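Local coordinates for protein Nrps/pks (PDB 4OPF) that probably handles growing polyketide chains as ketosynthase domain KS8 of OzmH, within the "AT-less" type I polyketide synthase that makes oxazolomycin, at residues A26-L31 against T346-R351; F90-A95 against H145-R150; A269-V274 against S394-G399; A312-G317 against N402-L407. One frame throughout, in Å; residues are numbered along the deposited sequence.

From the N terminus, helix 24-33 opens the longest loop, which contact 1 closes only at helix 338-352. Contact 2 lies wholly within that span: it joins helix 79-95 to the end of helix 138-147, near the second subunit. Contact 3 starts later in the same span, on helix 268-282, but closes on strand 390-396, so it crosses contact 1. Contact 4 runs from the end of helix 300-314 to strand 401-408 and crosses both contacts 1 and 3. Contacts 3 and 4 meet on adjacent strands of the large sheet, where S395 O lies 2.9 Å from A403 N, while contact 1 touches contact 4 through L350 and L407.

Contact 1 (A26-L31 against T346-R351); sequences AYWRLL and TVLMLR
Two helices of the thiolase-type ketosynthase fold cross nearly at right angles where W28 and Y27 of helix 24-33 reach L348 and the selenomethionine M349 of helix 338-352. The short segments have N-to-C directions 82° apart and axes 10.8 Å apart at closest approach, a separation bridged by large side chains; the nearest backbone pair is W28 and L348.

W28 does most of the work. With CG anti to the backbone N (chi1 178°), its indole reaches across to the other helix and presents the six-membered ring. W28 CE3 lies 3.7 Å from L348 CB, and the indole and the leucine lie alongside one another, pointing opposite ways. The next ring atom, W28 CZ3, comes to 3.7 Å from M349 N, so the indole packs against helix backbone as well as side chain. M349 CB starts out away from helix 24-33, yet CG, set beside the backbone N (chi1 -82°), still lies in the plane of the indole at its edge, 3.9 Å from W28 CZ3.

Y27 adds a lighter touch farther out on L348: its CD2 is 4.0 Å from L348 CD1, at the branch tip. One face of the phenol ring carries L31 CD1 over its centre, and its buried hydroxyl is satisfied by a hydrogen bond to A341 O, farther back on helix 338-352. Such packing joins an early helix to one of the core helices. Beyond the pair, Y27 also meets the ring of F18, while T346 and M349 extend the second helix's packing to strand 291-293, and T346 touches strand 390-396 too.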
loop_
_atom_site.group_PDB
_atom_site.type_symbol
_atom_site.label_atom_id
_atom_site.label_comp_id
_atom_site.label_asym_id
_atom_site.label_seq_id
_atom_site.Cartn_x
_atom_site.Cartn_y
_atom_site.Cartn_z
ATOM N N ALA A 26 18.529 23.958 -7.480
ATOM C CA ALA A 26 19.123 24.415 -6.256
ATOM C C ALA A 26 19.519 23.221 -5.352
ATOM O O ALA A 26 20.505 23.276 -4.629
ATOM C CB ALA A 26 18.204 25.402 -5.536
ATOM N N TYR A 27 18.751 22.137 -5.385
ATOM C CA TYR A 27 19.095 20.974 -4.625
ATOM C C TYR A 27 20.438 20.392 -5.135
ATOM O O TYR A 27 21.289 20.019 -4.355
ATOM C CB TYR A 27 17.953 19.959 -4.695
ATOM C CG TYR A 27 18.038 18.785 -3.791
ATOM C CD1 TYR A 27 18.355 18.908 -2.460
ATOM C CD2 TYR A 27 17.710 17.540 -4.260
ATOM C CE1 TYR A 27 18.409 17.778 -1.634
ATOM C CE2 TYR A 27 17.678 16.430 -3.455
ATOM C CZ TYR A 27 18.030 16.549 -2.135
ATOM O OH TYR A 27 18.037 15.382 -1.376
ATOM N N TRP A 28 20.604 20.291 -6.431
ATOM C CA TRP A 28 21.828 19.816 -6.999
ATOM C C TRP A 28 22.989 20.722 -6.630
ATOM O O TRP A 28 24.012 20.231 -6.275
ATOM C CB TRP A 28 21.739 19.692 -8.509
ATOM C CG TRP A 28 23.034 19.248 -9.100
ATOM C CD1 TRP A 28 23.878 19.992 -9.889
ATOM C CD2 TRP A 28 23.696 18.000 -8.871
ATOM N NE1 TRP A 28 25.004 19.246 -10.186
ATOM C CE2 TRP A 28 24.901 18.020 -9.595
ATOM C CE3 TRP A 28 23.354 16.844 -8.174
ATOM C CZ2 TRP A 28 25.776 16.952 -9.606
ATOM C CZ3 TRP A 28 24.201 15.743 -8.234
ATOM C CH2 TRP A 28 25.405 15.822 -8.907
ATOM N N ARG A 29 22.817 22.035 -6.671
ATOM C CA ARG A 29 23.872 22.950 -6.241
ATOM C C ARG A 29 24.228 22.741 -4.775
ATOM O O ARG A 29 25.419 22.676 -4.437
ATOM C CB ARG A 29 23.533 24.434 -6.506
ATOM C CG ARG A 29 23.688 24.799 -7.987
ATOM C CD ARG A 29 23.545 26.275 -8.309
ATOM N NE ARG A 29 22.320 26.895 -7.784
ATOM C CZ ARG A 29 21.129 26.929 -8.421
ATOM N NH1 ARG A 29 20.079 27.532 -7.842
ATOM N NH2 ARG A 29 20.963 26.345 -9.624
ATOM N N LEU A 30 23.225 22.646 -3.907
ATOM C CA LEU A 30 23.465 22.418 -2.513
ATOM C C LEU A 30 24.314 21.148 -2.306
ATOM O O LEU A 30 25.333 21.172 -1.561
ATOM C CB LEU A 30 22.143 22.284 -1.753
ATOM C CG LEU A 30 22.221 21.990 -0.259
ATOM C CD1 LEU A 30 22.332 23.266 0.523
ATOM C CD2 LEU A 30 21.036 21.267 0.276
ATOM N N LEU A 31 23.903 20.047 -2.928
ATOM C CA LEU A 31 24.552 18.780 -2.679
ATOM C C LEU A 31 25.929 18.695 -3.323
ATOM O O LEU A 31 26.874 18.180 -2.709
ATOM C CB LEU A 31 23.740 17.651 -3.228
ATOM C CG LEU A 31 22.376 17.503 -2.549
ATOM C CD1 LEU A 31 21.653 16.389 -3.207
ATOM C CD2 LEU A 31 22.398 17.323 -1.046
ATOM N N THR A 346 20.222 10.650 -5.635
ATOM C CA THR A 346 20.837 9.602 -6.438
ATOM C C THR A 346 20.493 9.704 -7.914
ATOM O O THR A 346 21.361 9.467 -8.724
ATOM C CB THR A 346 20.391 8.244 -5.911
ATOM O OG1 THR A 346 20.821 8.153 -4.555
ATOM C CG2 THR A 346 21.062 7.173 -6.638
ATOM N N VAL A 347 19.236 10.053 -8.264
ATOM C CA VAL A 347 18.865 10.234 -9.642
ATOM C C VAL A 347 19.654 11.386 -10.213
ATOM O O VAL A 347 20.160 11.305 -11.311
ATOM C CB VAL A 347 17.346 10.491 -9.816
ATOM C CG1 VAL A 347 17.052 10.996 -11.228
ATOM C CG2 VAL A 347 16.559 9.224 -9.435
ATOM N N LEU A 348 19.775 12.463 -9.471
ATOM C CA LEU A 348 20.559 13.586 -9.956
ATOM C C LEU A 348 22.064 13.247 -10.146
ATOM O O LEU A 348 22.705 13.685 -11.121
ATOM C CB LEU A 348 20.404 14.764 -9.009
ATOM C CG LEU A 348 19.032 15.415 -9.016
ATOM C CD1 LEU A 348 18.959 16.446 -7.903
ATOM C CD2 LEU A 348 18.802 16.106 -10.342
HETATM N N MSE A 349 22.620 12.496 -9.214
HETATM C CA MSE A 349 24.010 12.017 -9.339
HETATM C C MSE A 349 24.198 11.211 -10.583
HETATM O O MSE A 349 25.165 11.412 -11.302
HETATM C CB MSE A 349 24.381 11.179 -8.143
HETATM C CG MSE A 349 24.788 12.107 -6.984
HETATM SE SE MSE A 349 25.163 11.014 -5.378
HETATM C CE MSE A 349 26.250 9.673 -6.287
ATOM N N LEU A 350 23.293 10.261 -10.835
ATOM C CA LEU A 350 23.359 9.368 -12.013
ATOM C C LEU A 350 23.222 10.135 -13.315
ATOM O O LEU A 350 24.014 9.972 -14.255
ATOM C CB LEU A 350 22.284 8.277 -11.940
ATOM C CG LEU A 350 22.498 7.215 -10.875
ATOM C CD1 LEU A 350 21.195 6.441 -10.658
ATOM C CD2 LEU A 350 23.617 6.250 -11.267
ATOM N N ARG A 351 22.271 11.054 -13.337
ATOM C CA ARG A 351 22.076 11.930 -14.466
ATOM C C ARG A 351 23.284 12.828 -14.740
ATOM O O ARG A 351 23.637 13.004 -15.895
ATOM C CB ARG A 351 20.826 12.790 -14.213
ATOM C CG ARG A 351 20.291 13.473 -15.423
ATOM C CD ARG A 351 18.931 14.108 -15.138
ATOM N NE ARG A 351 18.984 15.564 -15.102
ATOM C CZ ARG A 351 18.006 16.344 -14.642
ATOM N NH1 ARG A 351 16.883 15.836 -14.146
ATOM N NH2 ARG A 351 18.169 17.655 -14.652
#

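Contact 2 (F90-A95 against H145-R150); sequences FAFCDA and HHFDLR
F92 leaves helix 79-95 with CB directed toward the segment 145-150 and meets F147 at a slant. From CB the chain turns so that CG stands anti to the carbonyl carbon, beside the backbone N (chi1 -66°), which carries the ring edge-first into its partner. On that edge CD2 comes first, 4.0 Å from F147 CE1. CE2 goes deepest: it stands over the F147 face, offset toward the rim, 3.6 Å from F147 CD1. At the tip, CZ makes a looser contact with L149 CD1, 4.5 Å away and near the plane of the F92 ring. The result is a T-shaped (edge-to-face) pair, with centroids 5.0 Å apart and planes at 81°.

The receiving ring is covered on both faces, since H146 CD2 sits over the centre of the opposite one, and its own neighbours include T88 and L89 on helix 79-95. The chain leaves helix 138-147 here by a Schellman motif, in which D148 takes a positive phi (57°), and the turn then delivers L149 to I107 and V109 of strand 107-112.

Past the turn, R150 forms a side-on salt bridge with D148: R150 NE lies 2.9 Å from D148 OD1, which it meets from above the carboxylate plane, and NH2 takes OD2. D148 OD1 also accepts a hydrogen bond from the backbone N of R259 of the second subunit, whose guanidinium reaches the carbonyls of H145 and H146.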
loop_
_atom_site.group_PDB
_atom_site.type_symbol
_atom_site.label_atom_id
_atom_site.label_comp_id
_atom_site.label_asym_id
_atom_site.label_seq_id
_atom_site.Cartn_x
_atom_site.Cartn_y
_atom_site.Cartn_z
ATOM N N PHE A 90 4.617 20.508 -10.935
ATOM C CA PHE A 90 5.952 20.769 -11.401
ATOM C C PHE A 90 6.649 19.515 -11.922
ATOM O O PHE A 90 7.478 19.594 -12.838
ATOM C CB PHE A 90 6.813 21.444 -10.319
ATOM C CG PHE A 90 6.312 22.796 -9.845
ATOM C CD1 PHE A 90 5.457 23.569 -10.589
ATOM C CD2 PHE A 90 6.696 23.264 -8.609
ATOM C CE1 PHE A 90 4.990 24.796 -10.116
ATOM C CE2 PHE A 90 6.240 24.503 -8.128
ATOM C CZ PHE A 90 5.393 25.263 -8.886
ATOM N N ALA A 91 6.353 18.352 -11.372
ATOM C CA ALA A 91 6.929 17.126 -11.918
ATOM C C ALA A 91 6.384 16.826 -13.297
ATOM O O ALA A 91 7.117 16.380 -14.172
ATOM C CB ALA A 91 6.688 15.958 -10.994
ATOM N N PHE A 92 5.109 17.091 -13.527
ATOM C CA PHE A 92 4.542 16.920 -14.866
ATOM C C PHE A 92 5.197 17.871 -15.871
ATOM O O PHE A 92 5.496 17.475 -16.998
ATOM C CB PHE A 92 3.037 17.170 -14.874
ATOM C CG PHE A 92 2.233 16.166 -14.103
ATOM C CD1 PHE A 92 2.704 14.929 -13.794
ATOM C CD2 PHE A 92 0.984 16.483 -13.679
ATOM C CE1 PHE A 92 1.943 13.985 -13.093
ATOM C CE2 PHE A 92 0.182 15.535 -13.014
ATOM C CZ PHE A 92 0.670 14.284 -12.722
ATOM N N CYS A 93 5.362 19.131 -15.473
ATOM C CA CYS A 93 6.157 20.107 -16.245
ATOM C C CYS A 93 7.543 19.552 -16.601
ATOM O O CYS A 93 7.962 19.604 -17.759
ATOM C CB CYS A 93 6.348 21.391 -15.451
ATOM S SG CYS A 93 4.735 22.239 -15.343
ATOM N N ASP A 94 8.235 19.027 -15.615
ATOM C CA ASP A 94 9.600 18.518 -15.856
ATOM C C ASP A 94 9.594 17.371 -16.880
ATOM O O ASP A 94 10.510 17.260 -17.684
ATOM C CB ASP A 94 10.212 18.011 -14.557
ATOM C CG ASP A 94 11.608 17.394 -14.757
ATOM O OD1 ASP A 94 12.532 18.162 -15.070
ATOM O OD2 ASP A 94 11.760 16.156 -14.599
ATOM N N ALA A 95 8.566 16.510 -16.832
ATOM C CA ALA A 95 8.411 15.379 -17.751
ATOM C C ALA A 95 7.996 15.810 -19.148
ATOM O O ALA A 95 8.046 15.017 -20.087
ATOM C CB ALA A 95 7.359 14.394 -17.232
ATOM N N HIS A 145 -7.901 13.406 -7.558
ATOM C CA HIS A 145 -9.072 14.203 -7.857
ATOM C C HIS A 145 -8.709 15.403 -8.745
ATOM O O HIS A 145 -9.301 15.588 -9.796
ATOM C CB HIS A 145 -9.747 14.689 -6.567
ATOM C CG HIS A 145 -10.929 15.559 -6.809
ATOM N ND1 HIS A 145 -10.866 16.931 -6.771
ATOM C CD2 HIS A 145 -12.215 15.251 -7.110
ATOM C CE1 HIS A 145 -12.060 17.436 -7.022
ATOM N NE2 HIS A 145 -12.890 16.431 -7.241
ATOM N N HIS A 146 -7.683 16.158 -8.371
ATOM C CA HIS A 146 -7.384 17.368 -9.081
ATOM C C HIS A 146 -6.873 17.105 -10.493
ATOM O O HIS A 146 -7.266 17.804 -11.388
ATOM C CB HIS A 146 -6.378 18.266 -8.383
ATOM C CG HIS A 146 -5.941 19.404 -9.267
ATOM N ND1 HIS A 146 -6.748 20.508 -9.529
ATOM C CD2 HIS A 146 -4.843 19.552 -10.056
ATOM C CE1 HIS A 146 -6.133 21.303 -10.393
ATOM N NE2 HIS A 146 -4.982 20.742 -10.738
ATOM N N PHE A 147 -6.006 16.110 -10.688
ATOM C CA PHE A 147 -5.459 15.818 -11.986
ATOM C C PHE A 147 -6.261 14.771 -12.753
ATOM O O PHE A 147 -5.905 14.450 -13.885
ATOM C CB PHE A 147 -4.014 15.373 -11.798
ATOM C CG PHE A 147 -3.107 16.465 -11.298
ATOM C CD1 PHE A 147 -2.718 17.495 -12.154
ATOM C CD2 PHE A 147 -2.651 16.482 -10.004
ATOM C CE1 PHE A 147 -1.864 18.504 -11.718
ATOM C CE2 PHE A 147 -1.777 17.466 -9.580
ATOM C CZ PHE A 147 -1.385 18.474 -10.442
ATOM N N ASP A 148 -7.348 14.272 -12.149
ATOM C CA ASP A 148 -8.263 13.245 -12.730
ATOM C C ASP A 148 -7.495 11.938 -13.130
ATOM O O ASP A 148 -7.585 11.458 -14.256
ATOM C CB ASP A 148 -8.975 13.804 -13.924
ATOM C CG ASP A 148 -10.150 12.937 -14.384
ATOM O OD1 ASP A 148 -10.758 12.099 -13.615
ATOM O OD2 ASP A 148 -10.523 13.161 -15.543
ATOM N N LEU A 149 -6.705 11.431 -12.201
ATOM C CA LEU A 149 -5.914 10.238 -12.399
ATOM C C LEU A 149 -6.740 9.065 -11.895
ATOM O O LEU A 149 -7.442 9.187 -10.907
ATOM C CB LEU A 149 -4.645 10.404 -11.629
ATOM C CG LEU A 149 -3.865 11.691 -11.983
ATOM C CD1 LEU A 149 -2.600 11.693 -11.154
ATOM C CD2 LEU A 149 -3.525 11.699 -13.455
ATOM N N ARG A 150 -6.736 7.956 -12.622
ATOM C CA ARG A 150 -7.718 6.882 -12.409
ATOM C C ARG A 150 -7.108 5.590 -11.911
ATOM O O ARG A 150 -7.835 4.582 -11.757
ATOM C CB ARG A 150 -8.433 6.566 -13.737
ATOM C CG ARG A 150 -9.069 7.758 -14.400
ATOM C CD ARG A 150 -10.306 8.240 -13.762
ATOM N NE ARG A 150 -10.864 9.376 -14.509
ATOM C CZ ARG A 150 -11.673 9.287 -15.557
ATOM N NH1 ARG A 150 -12.053 8.106 -16.014
ATOM N NH2 ARG A 150 -12.067 10.378 -16.165
#

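Contact 3 (A269-V274 against S394-G399); sequences AAQRGV and SSFADG
Q271 turns its CG beside the backbone N (chi1 -64°) and then runs extended, while F396 likewise sets its ring anti to its own carbonyl carbon; with these torsions the glutamine chain passes over one face of the phenyl ring. Q271 CG stands over that face, 4.0 Å from the centroid of the F396 ring and 18° off its normal, a CH-pi contact. The amide follows along the CD2-CE2 side of the ring, its plane 28° from that of the phenyl, so the two flat groups are closer to parallel than to perpendicular. Q271 CD comes within 3.4 Å of F396 CD2. The oxygen goes no farther off, with Q271 OE1 likewise 3.4 Å from F396 CE2; this is van der Waals packing, with no hydrogen bond across the segments.

In the thiolase fold this is a helix lying against the large mixed sheet: helix 268-282 packs on the end of strand 390-396, just before the glycine-containing turn that leads into strand 401-408, whose N402-A403-H404 belongs to the Asn-Ala-His motif familiar from ketosynthases. F396 is the last residue of its strand before that turn, and its backbone N is bonded to N295 OD1; neighbouring S395 makes a weak hydrogen bond through OG to C160 O.

V274, three residues further along the helix, approaches the same side of the ring obliquely, at the CE1 corner. Its CG1 takes the crowded position between backbone N and carbonyl carbon, and from there meets F396 CE1 at 3.9 Å. V274 and F396 both also touch N402 of strand 401-408, while F396 touches E306 of helix 300-314.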
loop_
_atom_site.group_PDB
_atom_site.type_symbol
_atom_site.label_atom_id
_atom_site.label_comp_id
_atom_site.label_asym_id
_atom_site.label_seq_id
_atom_site.Cartn_x
_atom_site.Cartn_y
_atom_site.Cartn_z
ATOM N N ALA A 269 19.878 -9.096 10.236
ATOM C CA ALA A 269 19.513 -10.087 9.171
ATOM C C ALA A 269 18.467 -9.511 8.204
ATOM O O ALA A 269 18.493 -9.785 6.996
ATOM C CB ALA A 269 19.017 -11.358 9.827
ATOM N N ALA A 270 17.562 -8.658 8.718
ATOM C CA ALA A 270 16.531 -8.061 7.875
ATOM C C ALA A 270 17.150 -6.980 6.997
ATOM O O ALA A 270 16.785 -6.826 5.863
ATOM C CB ALA A 270 15.426 -7.463 8.730
ATOM N N GLN A 271 18.129 -6.256 7.503
ATOM C CA GLN A 271 18.856 -5.275 6.665
ATOM C C GLN A 271 19.657 -5.940 5.556
ATOM O O GLN A 271 19.536 -5.532 4.416
ATOM C CB GLN A 271 19.735 -4.384 7.517
ATOM C CG GLN A 271 18.921 -3.521 8.485
ATOM C CD GLN A 271 19.791 -2.524 9.292
ATOM O OE1 GLN A 271 20.946 -2.256 8.974
ATOM N NE2 GLN A 271 19.217 -1.986 10.316
ATOM N N ARG A 272 20.386 -7.008 5.863
ATOM C CA ARG A 272 21.015 -7.793 4.817
ATOM C C ARG A 272 19.991 -8.316 3.821
ATOM O O ARG A 272 20.174 -8.168 2.631
ATOM C CB ARG A 272 21.818 -8.949 5.387
ATOM C CG ARG A 272 23.039 -8.527 6.183
ATOM C CD ARG A 272 23.907 -9.714 6.651
ATOM N NE ARG A 272 23.357 -10.478 7.746
ATOM C CZ ARG A 272 23.527 -10.216 9.040
ATOM N NH1 ARG A 272 22.965 -10.982 9.962
ATOM N NH2 ARG A 272 24.244 -9.187 9.453
ATOM N N GLY A 273 18.903 -8.892 4.312
ATOM C CA GLY A 273 17.928 -9.514 3.458
ATOM C C GLY A 273 17.276 -8.531 2.478
ATOM O O GLY A 273 17.080 -8.848 1.325
ATOM N N VAL A 274 16.928 -7.325 2.933
ATOM C CA VAL A 274 16.217 -6.399 2.060
ATOM C C VAL A 274 17.173 -5.919 0.983
ATOM O O VAL A 274 16.793 -5.741 -0.180
ATOM C CB VAL A 274 15.580 -5.245 2.827
ATOM C CG1 VAL A 274 16.599 -4.172 3.188
ATOM C CG2 VAL A 274 14.510 -4.644 1.983
ATOM N N SER A 394 18.815 3.285 0.758
ATOM C CA SER A 394 18.277 2.528 1.839
ATOM C C SER A 394 17.460 3.390 2.735
ATOM O O SER A 394 17.819 4.535 3.000
ATOM C CB SER A 394 19.404 1.995 2.687
ATOM O OG SER A 394 20.079 0.972 1.983
ATOM N N SER A 395 16.422 2.803 3.310
ATOM C CA SER A 395 15.722 3.429 4.405
ATOM C C SER A 395 15.224 2.390 5.385
ATOM O O SER A 395 14.415 1.560 5.016
ATOM C CB SER A 395 14.539 4.221 3.820
ATOM O OG SER A 395 13.950 4.980 4.842
ATOM N N PHE A 396 15.716 2.420 6.626
ATOM C CA PHE A 396 15.450 1.420 7.619
ATOM C C PHE A 396 14.829 2.172 8.785
ATOM O O PHE A 396 15.495 2.925 9.459
ATOM C CB PHE A 396 16.707 0.751 8.081
ATOM C CG PHE A 396 17.587 0.176 7.003
ATOM C CD1 PHE A 396 17.096 -0.327 5.821
ATOM C CD2 PHE A 396 18.927 0.098 7.223
ATOM C CE1 PHE A 396 17.929 -0.902 4.886
ATOM C CE2 PHE A 396 19.765 -0.452 6.305
ATOM C CZ PHE A 396 19.287 -0.950 5.133
ATOM N N ALA A 397 13.532 2.031 8.973
ATOM C CA ALA A 397 12.771 2.818 9.926
ATOM C C ALA A 397 12.705 2.137 11.263
ATOM O O ALA A 397 12.608 0.939 11.340
ATOM C CB ALA A 397 11.377 3.027 9.376
ATOM N N ASP A 398 12.717 2.926 12.331
ATOM C CA ASP A 398 12.512 2.429 13.702
ATOM C C ASP A 398 11.273 1.547 13.892
ATOM O O ASP A 398 11.369 0.485 14.526
ATOM C CB ASP A 398 12.492 3.602 14.702
ATOM C CG ASP A 398 13.907 4.053 15.102
ATOM O OD1 ASP A 398 14.895 3.310 14.831
ATOM O OD2 ASP A 398 14.018 5.158 15.685
ATOM N N GLY A 399 10.145 1.961 13.321
ATOM C CA GLY A 399 8.954 1.091 13.235
ATOM C C GLY A 399 9.105 -0.387 12.796
ATOM O O GLY A 399 8.265 -1.192 13.106
#

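Contact 4 (A312-G317 against N402-L407); sequences AVYRDG and NAHAVL
Y314, from the helix end, and H404, from the strand, reach toward each other and meet through one short hydrogen bond, between Y314 OH and H404 NE2, 2.8 Å apart. This is the tight part of the contact. The imidazole nitrogen lies in the plane of the tyrosine ring, and the hydroxyl lies in the plane of the imidazole, so the bond leaves both rings at their edges; the rings themselves meet rim to rim, with planes at 54°. H404 has CG anti to the backbone N (chi1 -172°), which extends the imidazole from the strand toward the helix end. Its other nitrogen, ND1, is hydrogen-bonded to S394 OG on the adjacent strand, so the buried ring is held by both nitrogens and its rotation is fixed.

Packing is slacker beside this bond: V406 CG2 only approaches Y314 OH, at 4.0 Å. Beyond Y314 the chain leaves the helix at R315 and passes to D316 and G317, which are exposed and take no part. On the helix side, buried R315 folds back, and its NH1 donates to Y314 O at 2.9 Å, from above the carbonyl plane; the guanidinium finds further carbonyls at A286, V289 and P321.

The bond thus ties the C-terminal end of helix 300-314 to strand 401-408 in the large sheet, with Y314 packed on A392 of strand 390-396 and L279 of helix 268-282, and H404 on M275 and A278 of that same helix.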
loop_
_atom_site.group_PDB
_atom_site.type_symbol
_atom_site.label_atom_id
_atom_site.label_comp_id
_atom_site.label_asym_id
_atom_site.label_seq_id
_atom_site.Cartn_x
_atom_site.Cartn_y
_atom_site.Cartn_z
ATOM N N ALA A 312 28.746 -6.961 3.941
ATOM C CA ALA A 312 28.411 -8.369 3.790
ATOM C C ALA A 312 27.624 -8.641 2.516
ATOM O O ALA A 312 27.835 -9.645 1.860
ATOM C CB ALA A 312 27.676 -8.908 5.016
ATOM N N VAL A 313 26.748 -7.748 2.130
ATOM C CA VAL A 313 25.914 -7.986 1.004
ATOM C C VAL A 313 26.608 -7.525 -0.290
ATOM O O VAL A 313 26.546 -8.222 -1.307
ATOM C CB VAL A 313 24.581 -7.231 1.122
ATOM C CG1 VAL A 313 23.854 -7.183 -0.223
ATOM C CG2 VAL A 313 23.672 -7.894 2.136
ATOM N N TYR A 314 27.190 -6.336 -0.263
ATOM C CA TYR A 314 27.710 -5.684 -1.479
ATOM C C TYR A 314 29.161 -6.002 -1.827
ATOM O O TYR A 314 29.529 -5.964 -3.017
ATOM C CB TYR A 314 27.549 -4.147 -1.371
ATOM C CG TYR A 314 26.187 -3.717 -1.815
ATOM C CD1 TYR A 314 25.932 -3.615 -3.133
ATOM C CD2 TYR A 314 25.176 -3.445 -0.939
ATOM C CE1 TYR A 314 24.735 -3.206 -3.594
ATOM C CE2 TYR A 314 23.928 -3.076 -1.386
ATOM C CZ TYR A 314 23.719 -2.945 -2.716
ATOM O OH TYR A 314 22.521 -2.652 -3.293
ATOM N N ARG A 315 29.955 -6.305 -0.808
ATOM C CA ARG A 315 31.402 -6.494 -0.950
ATOM C C ARG A 315 31.955 -7.746 -0.259
ATOM O O ARG A 315 33.058 -7.731 0.275
ATOM C CB ARG A 315 32.171 -5.238 -0.491
ATOM C CG ARG A 315 31.956 -4.001 -1.388
ATOM C CD ARG A 315 32.306 -4.233 -2.852
ATOM N NE ARG A 315 32.142 -3.012 -3.630
ATOM C CZ ARG A 315 31.048 -2.675 -4.323
ATOM N NH1 ARG A 315 29.986 -3.437 -4.371
ATOM N NH2 ARG A 315 31.015 -1.531 -4.969
ATOM N N ASP A 316 31.197 -8.831 -0.295
ATOM C CA ASP A 316 31.613 -10.057 0.368
ATOM C C ASP A 316 32.705 -10.691 -0.466
ATOM O O ASP A 316 32.450 -11.092 -1.572
ATOM C CB ASP A 316 30.410 -11.009 0.511
ATOM C CG ASP A 316 30.716 -12.161 1.410
ATOM O OD1 ASP A 316 31.782 -12.090 2.075
ATOM O OD2 ASP A 316 29.972 -13.175 1.407
ATOM N N GLY A 317 33.919 -10.716 0.042
ATOM C CA GLY A 317 35.078 -11.222 -0.691
ATOM C C GLY A 317 35.511 -10.315 -1.843
ATOM O O GLY A 317 36.093 -10.800 -2.811
ATOM N N ASN A 402 11.964 -1.887 6.498
ATOM C CA ASN A 402 13.125 -1.583 5.745
ATOM C C ASN A 402 12.838 -1.604 4.269
ATOM O O ASN A 402 12.027 -2.428 3.778
ATOM C CB ASN A 402 14.194 -2.641 5.990
ATOM C CG ASN A 402 14.436 -2.888 7.435
ATOM O OD1 ASN A 402 14.847 -2.000 8.161
ATOM N ND2 ASN A 402 14.192 -4.095 7.875
ATOM N N ALA A 403 13.552 -0.755 3.537
ATOM C CA ALA A 403 13.414 -0.679 2.119
ATOM C C ALA A 403 14.746 -0.377 1.474
ATOM O O ALA A 403 15.558 0.334 2.077
ATOM C CB ALA A 403 12.417 0.395 1.777
ATOM N N HIS A 404 14.941 -0.867 0.248
ATOM C CA HIS A 404 16.177 -0.640 -0.471
ATOM C C HIS A 404 15.896 -0.654 -1.953
ATOM O O HIS A 404 15.196 -1.518 -2.461
ATOM C CB HIS A 404 17.172 -1.754 -0.100
ATOM C CG HIS A 404 18.576 -1.564 -0.606
ATOM N ND1 HIS A 404 19.492 -0.730 0.003
ATOM C CD2 HIS A 404 19.251 -2.184 -1.608
ATOM C CE1 HIS A 404 20.641 -0.796 -0.648
ATOM N NE2 HIS A 404 20.535 -1.698 -1.603
ATOM N N ALA A 405 16.424 0.331 -2.665
ATOM C CA ALA A 405 16.177 0.474 -4.084
ATOM C C ALA A 405 17.505 0.565 -4.818
ATOM O O ALA A 405 18.452 1.197 -4.317
ATOM C CB ALA A 405 15.353 1.721 -4.341
ATOM N N VAL A 406 17.538 -0.012 -6.014
ATOM C CA VAL A 406 18.686 0.008 -6.918
ATOM C C VAL A 406 18.301 0.747 -8.196
ATOM O O VAL A 406 17.319 0.410 -8.830
ATOM C CB VAL A 406 19.139 -1.428 -7.257
ATOM C CG1 VAL A 406 20.310 -1.427 -8.214
ATOM C CG2 VAL A 406 19.550 -2.152 -5.989
ATOM N N LEU A 407 19.093 1.764 -8.553
ATOM C CA LEU A 407 18.875 2.640 -9.685
ATOM C C LEU A 407 20.094 2.705 -10.639
ATOM O O LEU A 407 21.247 2.522 -10.190
ATOM C CB LEU A 407 18.589 4.004 -9.137
ATOM C CG LEU A 407 17.334 4.101 -8.281
ATOM C CD1 LEU A 407 17.593 4.963 -7.091
ATOM C CD2 LEU A 407 16.265 4.747 -9.145
#